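Local coordinates for probable antibiotics synthesis protein (Thermus thermophilus, PDB 1V70) that is of unknown function but belongs to the cupin family, probably binds a metal ion and may take part in antibiotic synthesis, at residues G38-V43 with G86-S91; D50-A55 with G74-A79; Y54-E59 with P94-V99. All blocks are in the same frame, centred on the assembly; numbering follows the deposited sequence. Where two conformers were deposited one is given.

Interaction 1 (G38-V43 with G86-S91); sequences GQAQKV and GVRNES
A40 meets V87 and R88 at the non-hydrogen-bonded pair A40-R88 of the antiparallel strands 40-43 and 86-88. Its methyl CB lies only 3.0 Å from V87 O and also touches CG of R88, so the small side chain suits a site pressed against the neighbouring backbone. On the other face of the sheet, Q41 CB packs on V87 CG1 at 3.7 Å, in one of two modelled conformers for each residue. Glycine suits position 86 because a CB there would clash with Q41 O and crowd V43 CA. Q41 N donates to V87 O at 2.8 Å, whereas the return bond from V87 N to Q41 O is weak. Past the strand ends the pairing goes on: N89 N points almost straight at Q39 O (2.9 Å, 173° at the hydrogen), and G38 N donates to N89 O.

N89 itself is buried and forms an Asx turn. Its CG stands anti to the backbone N (chi1 -176°), and OD1 takes both S91 N and S91 OG, the hydroxyl at 2.7 Å. ND2 donates to L35 O and S93 O.

The outer side is looser. The guanidinium of R88 turns away from the 38-43 segment, receives E90 OE2 in its plane at NE (3.3 Å) and forms a second salt bridge with E68; a water lies between E90 OE2 and G38 O, the latter bond weak. The chemistry thus differs by side: R88 is held by carboxylates on the more exposed side, while the amides of Q41 and N89 are taken up by protein partners, for Q41 the hydroxyls of Y53 and Y33 and, weakly, K51.

Interaction 2 (D50-A55 with G74-A79); sequences DKVYYA and GMAAFA
F78 has CG anti to its backbone N (chi1 -174°), which brings its ring beside V52 on the same face of the sheet. V52 CG2 reaches the edge of that ring, 3.4 Å from CD1 of F78. Farther along, F78 CZ meets D50 CG at 3.6 Å, with carboxylate and ring planes turned by 55°. Y54 likewise has CG anti to its N (chi1 173°); its ring takes the methyl of A76 at its edge, and its OH comes 3.5 Å from the CA of G74. Two small residues, A76 and G74, therefore accommodate this large ring.

Backbone bonds hold the register, from A79 N to K51 O (2.7 Å) through the Y53 and A77 pair to G74 N on A55 O (3.0 Å). Between them, A77 O also receives a CA-H contact from V52. G74 has a positive phi that suits glycine as the chain enters the strand.

On the opposite face, Y53 and K51 point into the barrel with A77 and A79; Y53 OH bonds to Q41, and K51 NZ to H85. A strand of the second subunit pairs antiparallel with M75-F78, and F23 of that subunit meets the F78 ring, while D50 OD2 forms a salt bridge with R27 and a hydrogen bond with S25 of the same subunit. An antiparallel pair with one face lining the barrel is characteristic of the cupin jelly roll, or double-stranded beta-helix; here its edge strand is continued by the second subunit.

Interaction 3 (Y54-E59 with P94-V99); sequences YALEGE and PALLLV
The Y54 ring presents its edge to L98, Y54 CD2 lying 4.2 Å from L98 CB near the ring plane, while Y30 of the second subunit also packs on this tyrosine. The other flat group, the carboxylate of E57, ends near the L96 side chain, with E57 OE1 4.1 Å from L96 CB. The two side chains run side by side and point the same way, so both CB and OE1 of E57 lie beside the leucine, although the glutamate as a whole is exposed.

Between them sits L56. Its CG, anti to the carbonyl carbon (chi1 -66°), comes beside L96 O and L98 N, and L56 CD1 then touches L96 CG and L98 CB, both at 4.0 Å. Y54 of the second subunit packs on it too, which suits a branched apolar residue. On the other face, turned to the interior of the barrel, the small A55 takes L97 CD2 against its CA and CB.

The backbone is in register from Y54 with L98 to A55 with L97, then slips by one residue. L96 O accepts both L56 N (2.9 Å) and E57 N (3.2 Å), the second on a lone pair, and L96 N returns a bond to E57 O. At G58 phi is positive (74°) and a CB would clash with P94 O and A95 CA, so glycine fits on both counts. A water joins E59 N to P94 O (3.0 Å each). L56 and E57 both face the single residue L96, a classic beta bulge, here placed where the chain turns a corner between the two sheets of the cupin jelly roll.

From the N terminus, residues 38-43 open the span that interaction 1 closes at 86-91. Strand 50-55 comes next and starts both other contacts. Interaction 2 closes first, at 74-79, and so lies wholly within the span of interaction 1. Interaction 3 leaves from 54-59, sharing Y54 and A55 with interaction 2, but closes only at 94-99, beyond interaction 1, so interactions 1 and 3 cross. Interactions 2 and 3 flank strand 50-55 within one sheet and reach the second subunit, whereas interaction 1 belongs to the facing sheet. The sheets meet inside the barrel, where V87 packs on L97 and Y53, and Q41 bonds to Y53.

Interaction 1 (G38-V43 with G86-S91)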
# COMPACT_ATOMS: atom_id res chain seq x y z
N GLY A 38 22.86 3.01 -1.88
CA GLY A 38 23.62 1.87 -2.35
C GLY A 38 22.98 0.52 -2.11
O GLY A 38 23.41 -0.48 -2.68
N GLN A 39 21.96 0.48 -1.27
CA GLN A 39 21.29 -0.79 -0.99
C GLN A 39 20.24 -1.10 -2.04
O GLN A 39 19.83 -0.22 -2.81
CB GLN A 39 20.68 -0.77 0.41
CG GLN A 39 21.72 -0.56 1.50
CD GLN A 39 21.18 -0.80 2.89
OE1 GLN A 39 20.04 -0.45 3.19
NE2 GLN A 39 22.01 -1.38 3.75
N ALA A 40 19.81 -2.35 -2.08
CA ALA A 40 18.84 -2.76 -3.08
C ALA A 40 18.21 -4.11 -2.82
O ALA A 40 18.70 -4.90 -2.00
CB ALA A 40 19.52 -2.78 -4.45
N GLN A 41 17.11 -4.37 -3.52
CA GLN A 41 16.50 -5.64 -3.51
C GLN A 41 16.91 -6.24 -4.80
O GLN A 41 16.62 -5.73 -5.88
CB GLN A 41 14.98 -5.49 -3.50
CG GLN A 41 14.27 -6.92 -3.58
CD GLN A 41 12.78 -6.85 -3.35
OE1 GLN A 41 12.03 -6.20 -4.06
NE2 GLN A 41 12.34 -7.61 -2.33
N LYS A 42 17.66 -7.33 -4.76
CA LYS A 42 18.15 -7.95 -5.98
C LYS A 42 16.99 -8.33 -6.89
O LYS A 42 15.89 -8.62 -6.42
CB LYS A 42 18.98 -9.20 -5.67
CG LYS A 42 20.13 -8.99 -4.71
CD LYS A 42 20.89 -10.29 -4.48
CE LYS A 42 22.00 -10.12 -3.47
NZ LYS A 42 21.47 -9.72 -2.14
N VAL A 43 17.25 -8.33 -8.19
CA VAL A 43 16.24 -8.68 -9.17
C VAL A 43 15.81 -10.13 -8.97
O VAL A 43 16.64 -11.02 -8.80
CB VAL A 43 16.77 -8.51 -10.60
CG1 VAL A 43 15.73 -8.96 -11.61
CG2 VAL A 43 17.14 -7.05 -10.83
N GLY A 86 13.18 -5.51 -9.34
CA GLY A 86 14.03 -5.18 -8.21
C GLY A 86 13.99 -3.68 -7.98
O GLY A 86 13.35 -2.95 -8.74
N VAL A 87 14.67 -3.23 -6.94
CA VAL A 87 14.72 -1.80 -6.63
C VAL A 87 16.08 -1.48 -6.04
O VAL A 87 16.64 -2.26 -5.27
CB VAL A 87 13.59 -1.39 -5.64
CG1 VAL A 87 13.75 -2.09 -4.30
CG2 VAL A 87 13.58 0.11 -5.46
N ARG A 88 16.63 -0.33 -6.43
CA ARG A 88 17.96 0.10 -6.02
C ARG A 88 17.93 1.55 -5.53
O ARG A 88 17.31 2.41 -6.13
CB ARG A 88 18.93 0.01 -7.21
CG ARG A 88 18.87 -1.32 -7.95
CD ARG A 88 19.99 -1.45 -8.99
NE ARG A 88 20.19 -0.19 -9.71
CZ ARG A 88 19.63 -0.06 -10.94
NH1 ARG A 88 18.88 -1.04 -11.42
NH2 ARG A 88 19.87 1.04 -11.66
N ASN A 89 18.64 1.85 -4.45
CA ASN A 89 18.72 3.23 -4.01
C ASN A 89 20.04 3.77 -4.56
O ASN A 89 21.11 3.49 -4.02
CB ASN A 89 18.72 3.33 -2.48
CG ASN A 89 18.71 4.77 -2.00
OD1 ASN A 89 18.96 5.69 -2.78
ND2 ASN A 89 18.43 4.97 -0.72
N GLU A 90 19.95 4.54 -5.64
CA GLU A 90 21.13 5.12 -6.26
C GLU A 90 21.30 6.59 -5.88
O GLU A 90 22.10 7.30 -6.45
CB GLU A 90 21.02 5.01 -7.79
CG GLU A 90 21.04 3.57 -8.33
CD GLU A 90 22.34 2.86 -8.00
OE1 GLU A 90 23.31 3.53 -7.65
OE2 GLU A 90 22.38 1.64 -8.12
N SER A 91 20.53 7.03 -4.89
CA SER A 91 20.60 8.41 -4.42
C SER A 91 21.58 8.53 -3.27
O SER A 91 22.22 7.55 -2.88
CB SER A 91 19.22 8.89 -3.95
OG SER A 91 18.91 8.36 -2.67
O HOH W 1 22.17 0.13 -5.22

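Interaction 2 (D50-A55 with G74-A79)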
# COMPACT_ATOMS: atom_id res chain seq x y z
N ASP A 50 2.05 -11.00 -7.47
CA ASP A 50 2.23 -9.67 -8.04
C ASP A 50 2.80 -8.82 -6.92
O ASP A 50 2.57 -9.10 -5.74
CB ASP A 50 0.89 -9.06 -8.49
CG ASP A 50 0.30 -9.76 -9.70
OD1 ASP A 50 1.06 -10.25 -10.55
OD2 ASP A 50 -0.95 -9.82 -9.79
N LYS A 51 3.56 -7.79 -7.27
CA LYS A 51 4.13 -6.91 -6.27
C LYS A 51 3.99 -5.46 -6.68
O LYS A 51 4.07 -5.13 -7.86
CB LYS A 51 5.62 -7.24 -6.05
CG LYS A 51 6.30 -6.35 -5.02
CD LYS A 51 7.79 -6.61 -4.94
CE LYS A 51 8.08 -8.01 -4.42
NZ LYS A 51 9.54 -8.26 -4.36
N VAL A 52 3.75 -4.59 -5.71
CA VAL A 52 3.64 -3.16 -5.97
C VAL A 52 4.54 -2.40 -5.00
O VAL A 52 4.49 -2.63 -3.79
CB VAL A 52 2.20 -2.64 -5.80
CG1 VAL A 52 2.16 -1.13 -6.04
CG2 VAL A 52 1.27 -3.34 -6.77
N TYR A 53 5.37 -1.52 -5.55
CA TYR A 53 6.27 -0.68 -4.76
C TYR A 53 5.66 0.72 -4.72
O TYR A 53 5.26 1.25 -5.75
CB TYR A 53 7.63 -0.54 -5.43
CG TYR A 53 8.45 -1.80 -5.57
CD1 TYR A 53 9.17 -2.32 -4.49
CD2 TYR A 53 8.57 -2.43 -6.81
CE1 TYR A 53 9.99 -3.43 -4.65
CE2 TYR A 53 9.38 -3.54 -6.97
CZ TYR A 53 10.09 -4.03 -5.90
OH TYR A 53 10.93 -5.11 -6.08
N TYR A 54 5.61 1.32 -3.53
CA TYR A 54 5.10 2.69 -3.38
C TYR A 54 6.15 3.47 -2.59
O TYR A 54 6.57 3.03 -1.52
CB TYR A 54 3.77 2.70 -2.63
CG TYR A 54 3.28 4.10 -2.30
CD1 TYR A 54 2.77 4.93 -3.30
CD2 TYR A 54 3.35 4.60 -1.00
CE1 TYR A 54 2.36 6.23 -3.01
CE2 TYR A 54 2.94 5.90 -0.71
CZ TYR A 54 2.44 6.71 -1.72
OH TYR A 54 2.02 7.99 -1.43
N ALA A 55 6.58 4.61 -3.12
CA ALA A 55 7.60 5.41 -2.44
C ALA A 55 7.02 6.32 -1.37
O ALA A 55 6.21 7.21 -1.66
CB ALA A 55 8.39 6.23 -3.47
N GLY A 74 5.13 9.25 -3.51
CA GLY A 74 3.79 9.35 -4.07
C GLY A 74 3.59 8.52 -5.32
O GLY A 74 2.47 8.38 -5.81
N MET A 75 4.68 7.96 -5.84
CA MET A 75 4.62 7.13 -7.05
C MET A 75 4.63 5.64 -6.72
O MET A 75 5.27 5.21 -5.75
CB MET A 75 5.80 7.45 -7.97
CG MET A 75 5.76 8.85 -8.57
SD MET A 75 7.25 9.26 -9.50
CE MET A 75 7.11 8.14 -10.90
N ALA A 76 3.92 4.87 -7.53
CA ALA A 76 3.84 3.42 -7.36
C ALA A 76 4.13 2.72 -8.68
O ALA A 76 3.77 3.22 -9.76
CB ALA A 76 2.45 3.02 -6.85
N ALA A 77 4.76 1.55 -8.60
CA ALA A 77 5.10 0.75 -9.77
C ALA A 77 4.63 -0.68 -9.53
O ALA A 77 4.81 -1.23 -8.44
CB ALA A 77 6.60 0.79 -10.02
N PHE A 78 4.05 -1.28 -10.57
CA PHE A 78 3.52 -2.64 -10.51
C PHE A 78 4.45 -3.66 -11.19
O PHE A 78 4.86 -3.47 -12.33
CB PHE A 78 2.15 -2.66 -11.21
CG PHE A 78 1.42 -3.96 -11.11
CD1 PHE A 78 0.73 -4.30 -9.95
CD2 PHE A 78 1.42 -4.86 -12.18
CE1 PHE A 78 0.03 -5.51 -9.86
CE2 PHE A 78 0.73 -6.07 -12.09
CZ PHE A 78 0.04 -6.39 -10.93
N ALA A 79 4.76 -4.74 -10.48
CA ALA A 79 5.61 -5.80 -11.01
C ALA A 79 4.76 -7.07 -11.05
O ALA A 79 4.57 -7.74 -10.04
CB ALA A 79 6.82 -6.01 -10.12

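Interaction 3 (Y54-E59 with P94-V99)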
# COMPACT_ATOMS: atom_id res chain seq x y z
N TYR A 54 5.61 1.32 -3.53
CA TYR A 54 5.10 2.69 -3.38
C TYR A 54 6.15 3.47 -2.59
O TYR A 54 6.57 3.03 -1.52
CB TYR A 54 3.77 2.70 -2.63
CG TYR A 54 3.28 4.10 -2.30
CD1 TYR A 54 2.77 4.93 -3.30
CD2 TYR A 54 3.35 4.60 -1.00
CE1 TYR A 54 2.36 6.23 -3.01
CE2 TYR A 54 2.94 5.90 -0.71
CZ TYR A 54 2.44 6.71 -1.72
OH TYR A 54 2.02 7.99 -1.43
N ALA A 55 6.58 4.61 -3.12
CA ALA A 55 7.60 5.41 -2.44
C ALA A 55 7.02 6.32 -1.37
O ALA A 55 6.21 7.21 -1.66
CB ALA A 55 8.39 6.23 -3.47
N LEU A 56 7.44 6.10 -0.12
CA LEU A 56 6.99 6.91 1.01
C LEU A 56 7.95 8.07 1.23
O LEU A 56 7.52 9.20 1.48
CB LEU A 56 6.94 6.05 2.28
CG LEU A 56 5.90 4.93 2.33
CD1 LEU A 56 6.22 4.00 3.49
CD2 LEU A 56 4.50 5.52 2.47
N GLU A 57 9.24 7.79 1.13
CA GLU A 57 10.32 8.78 1.35
C GLU A 57 11.48 8.47 0.43
O GLU A 57 11.82 7.33 0.17
CB GLU A 57 10.83 8.75 2.80
CG GLU A 57 9.76 8.97 3.87
CD GLU A 57 10.42 9.16 5.23
OE1 GLU A 57 11.32 8.39 5.55
OE2 GLU A 57 10.03 10.06 5.95
N GLY A 58 12.15 9.51 -0.05
CA GLY A 58 13.31 9.31 -0.89
C GLY A 58 12.97 8.87 -2.30
O GLY A 58 11.80 8.86 -2.70
N GLU A 59 13.99 8.49 -3.05
CA GLU A 59 13.74 8.01 -4.40
C GLU A 59 14.60 6.79 -4.70
O GLU A 59 15.73 6.67 -4.24
CB GLU A 59 14.02 9.15 -5.40
CG GLU A 59 15.48 9.60 -5.42
CD GLU A 59 15.65 10.80 -6.34
OE1 GLU A 59 16.73 10.97 -6.89
OE2 GLU A 59 14.71 11.58 -6.46
N PRO A 94 18.49 8.17 2.31
CA PRO A 94 17.72 6.94 2.54
C PRO A 94 16.39 6.98 1.79
O PRO A 94 15.92 8.04 1.38
CB PRO A 94 17.52 6.93 4.06
CG PRO A 94 18.71 7.69 4.57
CD PRO A 94 18.80 8.84 3.59
N ALA A 95 15.79 5.81 1.61
CA ALA A 95 14.50 5.70 0.94
C ALA A 95 13.67 4.69 1.71
O ALA A 95 14.20 3.71 2.25
CB ALA A 95 14.69 5.25 -0.51
N LEU A 96 12.36 4.93 1.75
CA LEU A 96 11.42 4.05 2.43
C LEU A 96 10.28 3.73 1.48
O LEU A 96 9.68 4.64 0.90
CB LEU A 96 10.85 4.72 3.68
CG LEU A 96 10.04 3.82 4.62
CD1 LEU A 96 10.94 2.72 5.18
CD2 LEU A 96 9.46 4.65 5.75
N LEU A 97 9.98 2.45 1.33
CA LEU A 97 8.92 2.01 0.43
C LEU A 97 7.89 1.16 1.15
O LEU A 97 8.22 0.46 2.10
CB LEU A 97 9.50 1.15 -0.70
CG LEU A 97 10.76 1.64 -1.41
CD1 LEU A 97 11.24 0.59 -2.39
CD2 LEU A 97 10.47 2.96 -2.10
N LEU A 98 6.65 1.26 0.69
CA LEU A 98 5.56 0.43 1.20
C LEU A 98 5.47 -0.59 0.06
O LEU A 98 5.24 -0.22 -1.10
CB LEU A 98 4.27 1.24 1.32
CG LEU A 98 3.03 0.45 1.75
CD1 LEU A 98 3.28 -0.27 3.07
CD2 LEU A 98 1.85 1.40 1.89
N VAL A 99 5.66 -1.86 0.39
CA VAL A 99 5.66 -2.92 -0.61
C VAL A 99 4.63 -3.99 -0.31
O VAL A 99 4.59 -4.55 0.79
CB VAL A 99 7.06 -3.59 -0.68
CG1 VAL A 99 7.14 -4.54 -1.86
CG2 VAL A 99 8.14 -2.52 -0.77
O HOH W 2 16.46 8.93 -1.42